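Local coordinates for protein D-alanyl-D-alanine carboxypeptidase (Vibrio cholerae, PDB 5TR7) that probably removes the terminal D-alanine from peptidoglycan precursors, as a penicillin-binding serine carboxypeptidase of the S11 family, at residues Asp89-Arg92 against Gly93-Gln97; Arg162-Pro165 against Glu166-Ala169; Ala116-Asp119 against Leu120-Ala123; Ser42-Ile45 against Gly46-Lys50. One frame throughout, in Å; residues are numbered along the deposited sequence.

Interaction 1. Residues Asp89-Arg92 against Gly93-Gln97; sequences DLNR and GIIIQ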
loop_
_atom_site.group_PDB
_atom_site.type_symbol
_atom_site.label_atom_id
_atom_site.label_comp_id
_atom_site.label_asym_id
_atom_site.label_seq_id
_atom_site.Cartn_x
_atom_site.Cartn_y
_atom_site.Cartn_z
ATOM N N ASP A 89 -7.205 -13.815 6.158
ATOM C CA ASP A 89 -6.043 -14.423 5.596
ATOM C C ASP A 89 -5.746 -13.798 4.235
ATOM O O ASP A 89 -4.585 -13.474 3.938
ATOM C CB ASP A 89 -6.222 -15.923 5.517
ATOM C CG ASP A 89 -6.213 -16.586 6.852
ATOM O OD1 ASP A 89 -5.280 -16.262 7.634
ATOM O OD2 ASP A 89 -7.061 -17.505 7.083
ATOM N N LEU A 90 -6.763 -13.618 3.403
ATOM C CA LEU A 90 -6.527 -12.959 2.131
ATOM C C LEU A 90 -5.974 -11.523 2.328
ATOM O O LEU A 90 -5.108 -11.042 1.568
ATOM C CB LEU A 90 -7.819 -12.907 1.292
ATOM C CG LEU A 90 -8.231 -14.240 0.638
ATOM C CD1 LEU A 90 -9.596 -14.058 -0.059
ATOM C CD2 LEU A 90 -7.206 -14.780 -0.366
ATOM N N ASN A 91 -6.551 -10.825 3.309
ATOM C CA ASN A 91 -6.106 -9.480 3.667
ATOM C C ASN A 91 -4.638 -9.384 3.969
ATOM O O ASN A 91 -3.959 -8.512 3.489
ATOM C CB ASN A 91 -6.868 -9.047 4.878
ATOM C CG ASN A 91 -7.821 -8.054 4.558
ATOM O OD1 ASN A 91 -9.006 -8.320 4.347
ATOM N ND2 ASN A 91 -7.309 -6.859 4.420
ATOM N N ARG A 92 -4.182 -10.273 4.832
ATOM C CA ARG A 92 -2.748 -10.372 5.131
ATOM C C ARG A 92 -1.955 -10.762 3.922
ATOM O O ARG A 92 -0.848 -10.297 3.737
ATOM C CB ARG A 92 -2.491 -11.308 6.285
ATOM C CG ARG A 92 -3.049 -10.740 7.539
ATOM C CD ARG A 92 -2.899 -11.626 8.750
ATOM N NE ARG A 92 -3.141 -10.782 9.903
ATOM C CZ ARG A 92 -4.345 -10.304 10.248
ATOM N NH1 ARG A 92 -5.446 -10.625 9.581
ATOM N NH2 ARG A 92 -4.438 -9.517 11.306
ATOM N N GLY A 93 -2.497 -11.605 3.074
ATOM C CA GLY A 93 -1.747 -11.910 1.836
ATOM C C GLY A 93 -1.527 -10.681 0.981
ATOM O O GLY A 93 -0.461 -10.454 0.354
ATOM N N ILE A 94 -2.552 -9.843 0.953
ATOM C CA ILE A 94 -2.435 -8.603 0.216
ATOM C C ILE A 94 -1.405 -7.639 0.864
ATOM O O ILE A 94 -0.490 -7.146 0.248
ATOM C CB ILE A 94 -3.809 -7.884 0.158
ATOM C CG1 ILE A 94 -4.775 -8.684 -0.723
ATOM C CG2 ILE A 94 -3.646 -6.411 -0.273
ATOM C CD1 ILE A 94 -6.236 -8.165 -0.731
ATOM N N ILE A 95 -1.586 -7.398 2.149
ATOM C CA ILE A 95 -0.846 -6.400 2.837
ATOM C C ILE A 95 0.583 -6.810 3.158
ATOM O O ILE A 95 1.483 -6.055 2.950
ATOM C CB ILE A 95 -1.600 -6.017 4.136
ATOM C CG1 ILE A 95 -2.875 -5.222 3.780
ATOM C CG2 ILE A 95 -0.699 -5.213 5.085
ATOM C CD1 ILE A 95 -3.854 -5.087 4.958
ATOM N N ILE A 96 0.754 -7.973 3.732
ATOM C CA ILE A 96 2.062 -8.406 4.133
ATOM C C ILE A 96 2.856 -9.039 3.000
ATOM O O ILE A 96 4.041 -8.783 2.856
ATOM C CB ILE A 96 1.923 -9.393 5.302
ATOM C CG1 ILE A 96 1.099 -8.718 6.432
ATOM C CG2 ILE A 96 3.313 -9.830 5.808
ATOM C CD1 ILE A 96 0.710 -9.631 7.602
ATOM N N GLN A 97 2.211 -9.893 2.245
ATOM C CA GLN A 97 2.876 -10.648 1.202
ATOM C C GLN A 97 2.764 -9.954 -0.136
ATOM O O GLN A 97 3.420 -10.365 -1.068
ATOM C CB GLN A 97 2.259 -12.044 1.065
ATOM C CG GLN A 97 2.122 -12.841 2.358
ATOM C CD GLN A 97 1.634 -14.242 2.140
ATOM O OE1 GLN A 97 0.761 -14.471 1.300
ATOM N NE2 GLN A 97 2.177 -15.205 2.922
#

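Interaction 2. Residues Arg162-Pro165 against Glu166-Ala169; sequences RDVP and EEYA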
loop_
_atom_site.group_PDB
_atom_site.type_symbol
_atom_site.label_atom_id
_atom_site.label_comp_id
_atom_site.label_asym_id
_atom_site.label_seq_id
_atom_site.Cartn_x
_atom_site.Cartn_y
_atom_site.Cartn_z
ATOM N N ARG A 162 -6.011 7.001 9.155
ATOM C CA ARG A 162 -7.116 7.790 9.713
ATOM C C ARG A 162 -8.464 7.167 9.724
ATOM O O ARG A 162 -9.223 7.372 10.687
ATOM C CB ARG A 162 -7.257 9.089 8.874
ATOM C CG ARG A 162 -8.253 10.104 9.367
ATOM C CD ARG A 162 -9.062 10.566 8.160
ATOM N NE ARG A 162 -8.330 11.313 7.194
ATOM C CZ ARG A 162 -8.585 11.396 5.884
ATOM N NH1 ARG A 162 -9.450 10.667 5.191
ATOM N NH2 ARG A 162 -7.825 12.177 5.188
ATOM N N ASP A 163 -8.822 6.513 8.631
ATOM C CA ASP A 163 -10.249 6.044 8.446
ATOM C C ASP A 163 -10.433 4.573 8.681
ATOM O O ASP A 163 -11.506 4.176 9.084
ATOM C CB ASP A 163 -10.718 6.326 7.006
ATOM C CG ASP A 163 -10.578 7.771 6.580
ATOM O OD1 ASP A 163 -10.691 8.629 7.437
ATOM O OD2 ASP A 163 -10.546 8.065 5.342
ATOM N N VAL A 164 -9.395 3.759 8.421
ATOM C CA VAL A 164 -9.481 2.277 8.630
ATOM C C VAL A 164 -8.346 1.725 9.556
ATOM O O VAL A 164 -7.502 0.907 9.132
ATOM C CB VAL A 164 -9.578 1.554 7.304
ATOM C CG1 VAL A 164 -10.949 1.906 6.617
ATOM C CG2 VAL A 164 -8.420 1.895 6.401
ATOM N N PRO A 165 -8.339 2.173 10.811
ATOM C CA PRO A 165 -7.217 1.772 11.760
ATOM C C PRO A 165 -7.001 0.252 11.911
ATOM O O PRO A 165 -5.886 -0.199 11.941
ATOM C CB PRO A 165 -7.553 2.487 13.078
ATOM C CG PRO A 165 -9.045 2.984 12.924
ATOM C CD PRO A 165 -9.383 3.034 11.425
ATOM N N GLU A 166 -8.075 -0.517 11.905
ATOM C CA GLU A 166 -8.019 -1.990 12.004
ATOM C C GLU A 166 -7.372 -2.570 10.807
ATOM O O GLU A 166 -6.733 -3.601 10.900
ATOM C CB GLU A 166 -9.365 -2.622 12.284
ATOM C CG GLU A 166 -9.966 -2.243 13.686
ATOM C CD GLU A 166 -9.127 -2.582 14.911
ATOM O OE1 GLU A 166 -8.526 -3.659 14.915
ATOM O OE2 GLU A 166 -8.875 -1.710 15.800
ATOM N N GLU A 167 -7.519 -1.901 9.684
ATOM C CA GLU A 167 -6.829 -2.368 8.508
ATOM C C GLU A 167 -5.391 -1.937 8.627
ATOM O O GLU A 167 -4.508 -2.730 8.350
ATOM C CB GLU A 167 -7.340 -1.741 7.215
ATOM C CG GLU A 167 -8.220 -2.456 6.266
ATOM C CD GLU A 167 -7.830 -3.890 5.822
ATOM O OE1 GLU A 167 -7.292 -4.279 4.654
ATOM O OE2 GLU A 167 -8.406 -4.587 6.673
ATOM N N TYR A 168 -5.147 -0.681 9.060
ATOM C CA TYR A 168 -3.771 -0.135 9.130
ATOM C C TYR A 168 -2.873 -0.913 10.069
ATOM O O TYR A 168 -1.684 -1.024 9.811
ATOM C CB TYR A 168 -3.762 1.346 9.551
ATOM C CG TYR A 168 -2.371 1.898 9.546
ATOM C CD1 TYR A 168 -1.712 2.079 8.358
ATOM C CD2 TYR A 168 -1.672 2.162 10.749
ATOM C CE1 TYR A 168 -0.417 2.506 8.333
ATOM C CE2 TYR A 168 -0.341 2.539 10.718
ATOM C CZ TYR A 168 0.260 2.725 9.483
ATOM O OH TYR A 168 1.529 3.168 9.346
ATOM N N ALA A 169 -3.449 -1.450 11.141
ATOM C CA ALA A 169 -2.626 -2.190 12.117
ATOM C C ALA A 169 -1.931 -3.354 11.468
ATOM O O ALA A 169 -0.795 -3.711 11.815
ATOM C CB ALA A 169 -3.457 -2.696 13.281
#

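Interaction 3. Residues Ala116-Asp119 against Leu120-Ala123; sequences AFVD and LMNA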
loop_
_atom_site.group_PDB
_atom_site.type_symbol
_atom_site.label_atom_id
_atom_site.label_comp_id
_atom_site.label_asym_id
_atom_site.label_seq_id
_atom_site.Cartn_x
_atom_site.Cartn_y
_atom_site.Cartn_z
ATOM N N ALA A 116 -15.948 -4.056 -11.160
ATOM C CA ALA A 116 -16.783 -3.301 -10.232
ATOM C C ALA A 116 -15.956 -2.915 -9.041
ATOM O O ALA A 116 -16.084 -1.823 -8.522
ATOM C CB ALA A 116 -17.993 -4.116 -9.824
ATOM N N PHE A 117 -15.039 -3.771 -8.609
ATOM C CA PHE A 117 -14.175 -3.416 -7.431
ATOM C C PHE A 117 -13.374 -2.184 -7.782
ATOM O O PHE A 117 -13.270 -1.259 -6.979
ATOM C CB PHE A 117 -13.291 -4.552 -6.977
ATOM C CG PHE A 117 -12.486 -4.251 -5.743
ATOM C CD1 PHE A 117 -13.038 -4.393 -4.498
ATOM C CD2 PHE A 117 -11.168 -3.798 -5.841
ATOM C CE1 PHE A 117 -12.276 -4.126 -3.335
ATOM C CE2 PHE A 117 -10.433 -3.493 -4.720
ATOM C CZ PHE A 117 -10.972 -3.707 -3.453
ATOM N N VAL A 118 -12.901 -2.134 -9.016
ATOM C CA VAL A 118 -12.156 -0.966 -9.525
ATOM C C VAL A 118 -13.057 0.301 -9.501
ATOM O O VAL A 118 -12.600 1.392 -9.185
ATOM C CB VAL A 118 -11.528 -1.231 -10.896
ATOM C CG1 VAL A 118 -10.861 0.006 -11.394
ATOM C CG2 VAL A 118 -10.480 -2.325 -10.824
ATOM N N ASP A 119 -14.328 0.153 -9.819
ATOM C CA ASP A 119 -15.264 1.308 -9.698
ATOM C C ASP A 119 -15.236 1.814 -8.255
ATOM O O ASP A 119 -15.077 3.000 -8.006
ATOM C CB ASP A 119 -16.724 0.920 -10.082
ATOM C CG ASP A 119 -16.889 0.581 -11.559
ATOM O OD1 ASP A 119 -15.966 0.907 -12.329
ATOM O OD2 ASP A 119 -17.968 0.069 -11.990
ATOM N N LEU A 120 -15.376 0.935 -7.273
ATOM C CA LEU A 120 -15.297 1.416 -5.882
ATOM C C LEU A 120 -13.916 2.063 -5.591
ATOM O O LEU A 120 -13.858 3.100 -4.906
ATOM C CB LEU A 120 -15.449 0.309 -4.864
ATOM C CG LEU A 120 -16.747 -0.484 -4.947
ATOM C CD1 LEU A 120 -16.575 -1.618 -3.944
ATOM C CD2 LEU A 120 -17.988 0.369 -4.682
ATOM N N MET A 121 -12.824 1.482 -6.111
ATOM C CA MET A 121 -11.517 2.061 -5.872
ATOM C C MET A 121 -11.456 3.504 -6.325
ATOM O O MET A 121 -11.025 4.356 -5.574
ATOM C CB MET A 121 -10.369 1.291 -6.556
ATOM C CG MET A 121 -10.153 -0.153 -6.127
ATOM S SD MET A 121 -9.016 -1.090 -7.192
ATOM C CE MET A 121 -7.436 -0.460 -6.677
ATOM N N ASN A 122 -11.872 3.796 -7.542
ATOM C CA ASN A 122 -11.849 5.179 -8.056
ATOM C C ASN A 122 -12.844 6.073 -7.380
ATOM O O ASN A 122 -12.616 7.285 -7.296
ATOM C CB ASN A 122 -12.063 5.215 -9.588
ATOM C CG ASN A 122 -10.899 4.552 -10.345
ATOM O OD1 ASN A 122 -9.708 4.858 -10.101
ATOM N ND2 ASN A 122 -11.225 3.595 -11.227
ATOM N N ALA A 123 -13.981 5.552 -6.956
ATOM C CA ALA A 123 -14.940 6.426 -6.249
ATOM C C ALA A 123 -14.297 6.812 -4.906
ATOM O O ALA A 123 -14.319 7.973 -4.500
ATOM C CB ALA A 123 -16.274 5.739 -6.018
#

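Interaction 4. Residues Ser42-Ile45 against Gly46-Lys50; sequences SYVI and GQEVK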
loop_
_atom_site.group_PDB
_atom_site.type_symbol
_atom_site.label_atom_id
_atom_site.label_comp_id
_atom_site.label_asym_id
_atom_site.label_seq_id
_atom_site.Cartn_x
_atom_site.Cartn_y
_atom_site.Cartn_z
ATOM N N SER A 42 -6.764 -2.372 -0.072
ATOM C CA SER A 42 -6.960 -2.634 1.359
ATOM C C SER A 42 -7.842 -1.528 1.958
ATOM O O SER A 42 -8.521 -1.775 2.951
ATOM C CB SER A 42 -5.667 -2.733 2.122
ATOM O OG SER A 42 -5.198 -1.435 2.414
ATOM N N TYR A 43 -7.805 -0.320 1.391
ATOM C CA TYR A 43 -8.619 0.767 1.915
ATOM C C TYR A 43 -10.083 0.402 1.699
ATOM O O TYR A 43 -10.900 0.482 2.633
ATOM C CB TYR A 43 -8.262 2.143 1.294
ATOM C CG TYR A 43 -9.083 3.292 1.887
ATOM C CD1 TYR A 43 -10.323 3.593 1.381
ATOM C CD2 TYR A 43 -8.621 4.057 2.973
ATOM C CE1 TYR A 43 -11.119 4.564 1.968
ATOM C CE2 TYR A 43 -9.405 5.069 3.532
ATOM C CZ TYR A 43 -10.657 5.317 3.042
ATOM O OH TYR A 43 -11.432 6.286 3.597
ATOM N N VAL A 44 -10.435 0.010 0.473
ATOM C CA VAL A 44 -11.819 -0.380 0.176
ATOM C C VAL A 44 -12.251 -1.568 1.044
ATOM O O VAL A 44 -13.328 -1.568 1.651
ATOM C CB VAL A 44 -12.012 -0.730 -1.325
ATOM C CG1 VAL A 44 -13.458 -1.137 -1.606
ATOM C CG2 VAL A 44 -11.653 0.468 -2.202
ATOM N N ILE A 45 -11.377 -2.571 1.151
ATOM C CA ILE A 45 -11.675 -3.732 2.020
ATOM C C ILE A 45 -11.938 -3.263 3.479
ATOM O O ILE A 45 -12.854 -3.699 4.132
ATOM C CB ILE A 45 -10.535 -4.741 1.971
ATOM C CG1 ILE A 45 -10.477 -5.384 0.583
ATOM C CG2 ILE A 45 -10.657 -5.799 3.062
ATOM C CD1 ILE A 45 -9.147 -6.150 0.376
ATOM N N GLY A 46 -11.158 -2.321 3.956
ATOM C CA GLY A 46 -11.288 -1.801 5.335
ATOM C C GLY A 46 -12.643 -1.129 5.519
ATOM O O GLY A 46 -13.339 -1.345 6.528
ATOM N N GLN A 47 -13.056 -0.365 4.521
ATOM C CA GLN A 47 -14.362 0.248 4.630
ATOM C C GLN A 47 -15.467 -0.776 4.649
ATOM O O GLN A 47 -16.410 -0.652 5.455
ATOM C CB GLN A 47 -14.564 1.264 3.536
ATOM C CG GLN A 47 -13.725 2.550 3.721
ATOM C CD GLN A 47 -14.266 3.450 4.791
ATOM O OE1 GLN A 47 -15.201 3.091 5.457
ATOM N NE2 GLN A 47 -13.716 4.644 4.927
ATOM N N GLU A 48 -15.350 -1.827 3.819
ATOM C CA GLU A 48 -16.373 -2.851 3.767
ATOM C C GLU A 48 -16.466 -3.602 5.070
ATOM O O GLU A 48 -17.567 -3.951 5.496
ATOM C CB GLU A 48 -16.177 -3.831 2.594
ATOM C CG GLU A 48 -16.258 -3.212 1.211
ATOM C CD GLU A 48 -17.629 -2.633 0.899
ATOM O OE1 GLU A 48 -18.655 -3.260 1.191
ATOM O OE2 GLU A 48 -17.692 -1.539 0.346
ATOM N N VAL A 49 -15.326 -3.889 5.691
ATOM C CA VAL A 49 -15.297 -4.572 7.011
ATOM C C VAL A 49 -15.915 -3.665 8.072
ATOM O O VAL A 49 -16.744 -4.109 8.815
ATOM C CB VAL A 49 -13.851 -4.888 7.440
ATOM C CG1 VAL A 49 -13.794 -5.380 8.894
ATOM C CG2 VAL A 49 -13.204 -5.882 6.450
ATOM N N LYS A 50 -15.566 -2.371 8.127
ATOM C CA LYS A 50 -16.151 -1.495 9.140
ATOM C C LYS A 50 -17.629 -1.388 9.037
ATOM O O LYS A 50 -18.294 -1.329 10.045
ATOM C CB LYS A 50 -15.725 -0.054 9.022
ATOM C CG LYS A 50 -14.339 0.269 9.453
ATOM C CD LYS A 50 -14.311 1.796 9.764
ATOM C CE LYS A 50 -14.796 2.632 8.579
ATOM N NZ LYS A 50 -14.340 4.007 8.745
#

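Interaction 1. Residues Asp89-Arg92 against Gly93-Gln97
On helix 87-95 and the residue just after it, N91 meets I95 and R92 meets I96, each pair one turn apart. These are local i to i+4 contacts in the buried helical part of a penicillin-recognising DD-peptidase fold, on the helix whose chain continues into S98, a predicted active-site serine. In both pairs the side chains lie alongside one another and point the same way. CD1 of I96 rests against the root of the arginine, 3.8 Å from R92 CB and 3.9 Å from R92 CG. The arginine stem is extended from CG to NE and leaves the isoleucine at once, carrying its guanidinium to a salt bridge with E173. Next to it, the amide nitrogen ND2 of N91 sits 3.9 Å from I95 CD1, while its polar partner is E167, through a weak hydrogen bond.

I94, like N91, faces helix 37-50, where it touches I45 and K38, the predicted proton acceptor. With CG1 turned beside the backbone N (chi1 -69°), I94 leans over the preceding turn, CG1 3.3 Å from L90 O. L90 faces A102, A105 and M106 of helix 100-111, so this one helix is wedged between two others. Q97 ends the stretch with NE2 bonded to the carbonyl of F176.

The backbone bonds are regular until R92, whose carbonyl oxygen takes two: I96 N is held firmly at 2.8 Å from R92 O, and Q97 N more weakly at 3.4 Å from the same R92 O.

Interaction 2. Residues Arg162-Pro165 against Glu166-Ala169
Non-helical backbone torsions at V164 (phi -125°, psi 63°) break the helical path between helix 150-163 and the short helix 165-168, and place V164 at the N-cap of the second helix, with its side chain alongside that of E167. Its chi1 of -67° sets CG2 between the backbone N and the carbonyl carbon, and this methyl reaches E167 CB at 3.9 Å. The two side chains run side by side in the same direction, after which the glutamate bends at chi2 and OE1 leads to a weak hydrogen bond with N91 ND2 of helix 87-95.

The V164 carbonyl opens the first turn. Its oxygen receives Y168 N at 2.8 Å in a fairly straight bond, and E167 N at 2.9 Å in a weak, bent one. One residue on, P165 O accepts A169 N, also at 2.9 Å. P165 occupies the first position of the helix, where its missing N-H costs no helical bond, and its ring lies on the exposed side. Y168 leads its hydroxyl away to D198.

Before the break, R162 NH1 makes a salt bridge with D163 OD2 at 2.8 Å, tilted out of the guanidinium plane.

The chemistry divides accordingly: across the kink, backbone bonds and one methyl-to-methylene touch hold the turn, while the carboxylates of D163 and E167 reach helices 37-50 and 87-95. OD2 of D163 also hydrogen-bonds Y43 OH of helix 37-50, which would tend to favour the ionised form.

Interaction 3. Residues Ala116-Asp119 against Leu120-Ala123
On helix 114-127, F117 and M121 form a Met-aromatic contact one turn apart, on the face that packs against helices 37-50 and 100-111. The ring is brought there by a CG anti to the backbone N (chi1 -176°), and the methionine crosses it obliquely. M121 CG comes to 3.6 Å from F117 CE2, and the sulfur is 3.7 Å from both F117 CD2 and F117 CE2. M121 SD is 4.7 Å from the centroid of the F117 ring and 67° off the normal, an oblique approach.

V118 adds to the same patch: its CG2 is 4.1 Å from M121 SD, and its CG1 is 3.6 Å from N122 ND2, V118 and N122 lying side by side and pointing the same way. The amide of N122 is anchored outside the helix, with OD1 accepting a hydrogen bond from the backbone N of F135.

F117 reaches T41 and V44, and M121 reaches T37 and T41. Exposed D119 keeps its carboxylate on the outer side. F117 and M121 thus form a Met-aromatic pair on the inner face of an amphipathic helix, packed against helix 37-50, which carries K38, the predicted proton acceptor of this penicillin-recognising fold.

Interaction 4. Residues Ser42-Ile45 against Gly46-Lys50
Y43 and Q47 are joined by a side-chain hydrogen bond one turn along helix 37-50, the long helix that follows the predicted nucleophile S35. Q47 NE2 donates to Y43 OH at 3.1 Å with an angle of 154°, and the hydroxyl oxygen lies almost exactly in the amide plane. CG of Q47 lies 3.7 Å from Y43 CE1, and a bend at chi2 (-75°) brings the amide round until NE2 reaches the hydroxyl, with ring and amide planes 65° apart. The tyrosine oxygen has a second partner, the carboxylate of D163. Having accepted the amide N-H, the hydroxyl is then probably the donor to D163 OD2.

Other polar ends are also occupied. S42 OG bonds to Y171 OH and to the carbonyl of M39, E48 OE1 to N53, and K50 NZ to the carbonyl of D163. Backbone N-H groups from G46 to V49 all find the carbonyl four residues back, with V49 N 2.9 Å from I45 O. Beside this last bond, V49 CG2 sits 3.2 Å from I45 O and 4.2 Å from I45 CG2.

The buried phenol oxygen is thus held by two partners, accepting from Q47 and probably donating to D163, which would fix the rotation of its O-H and tie this helix to the end of helix 150-163.

How the interactions relate
Interaction 4 is the common neighbour and touches the other three: its centre is 13 Å from that of interaction 1, 9 Å from that of interaction 2 and 12 Å from that of interaction 3. Interaction 1 meets it where I94 CD1 lies 3.7 Å from I45 CD1, interaction 3 where F117 CE1 lies 3.6 Å from V44 CG1, and interaction 2 where E167 CG comes to 3.3 Å from G46 CA. Interactions 1 and 3 do not touch, their nearest atoms being about 7 Å apart. Toward the predicted catalytic residues interaction 1 comes close: nearest atoms of the I94 and K38 side chains are about 4 Å apart, against about 8 Å for M121 of interaction 3.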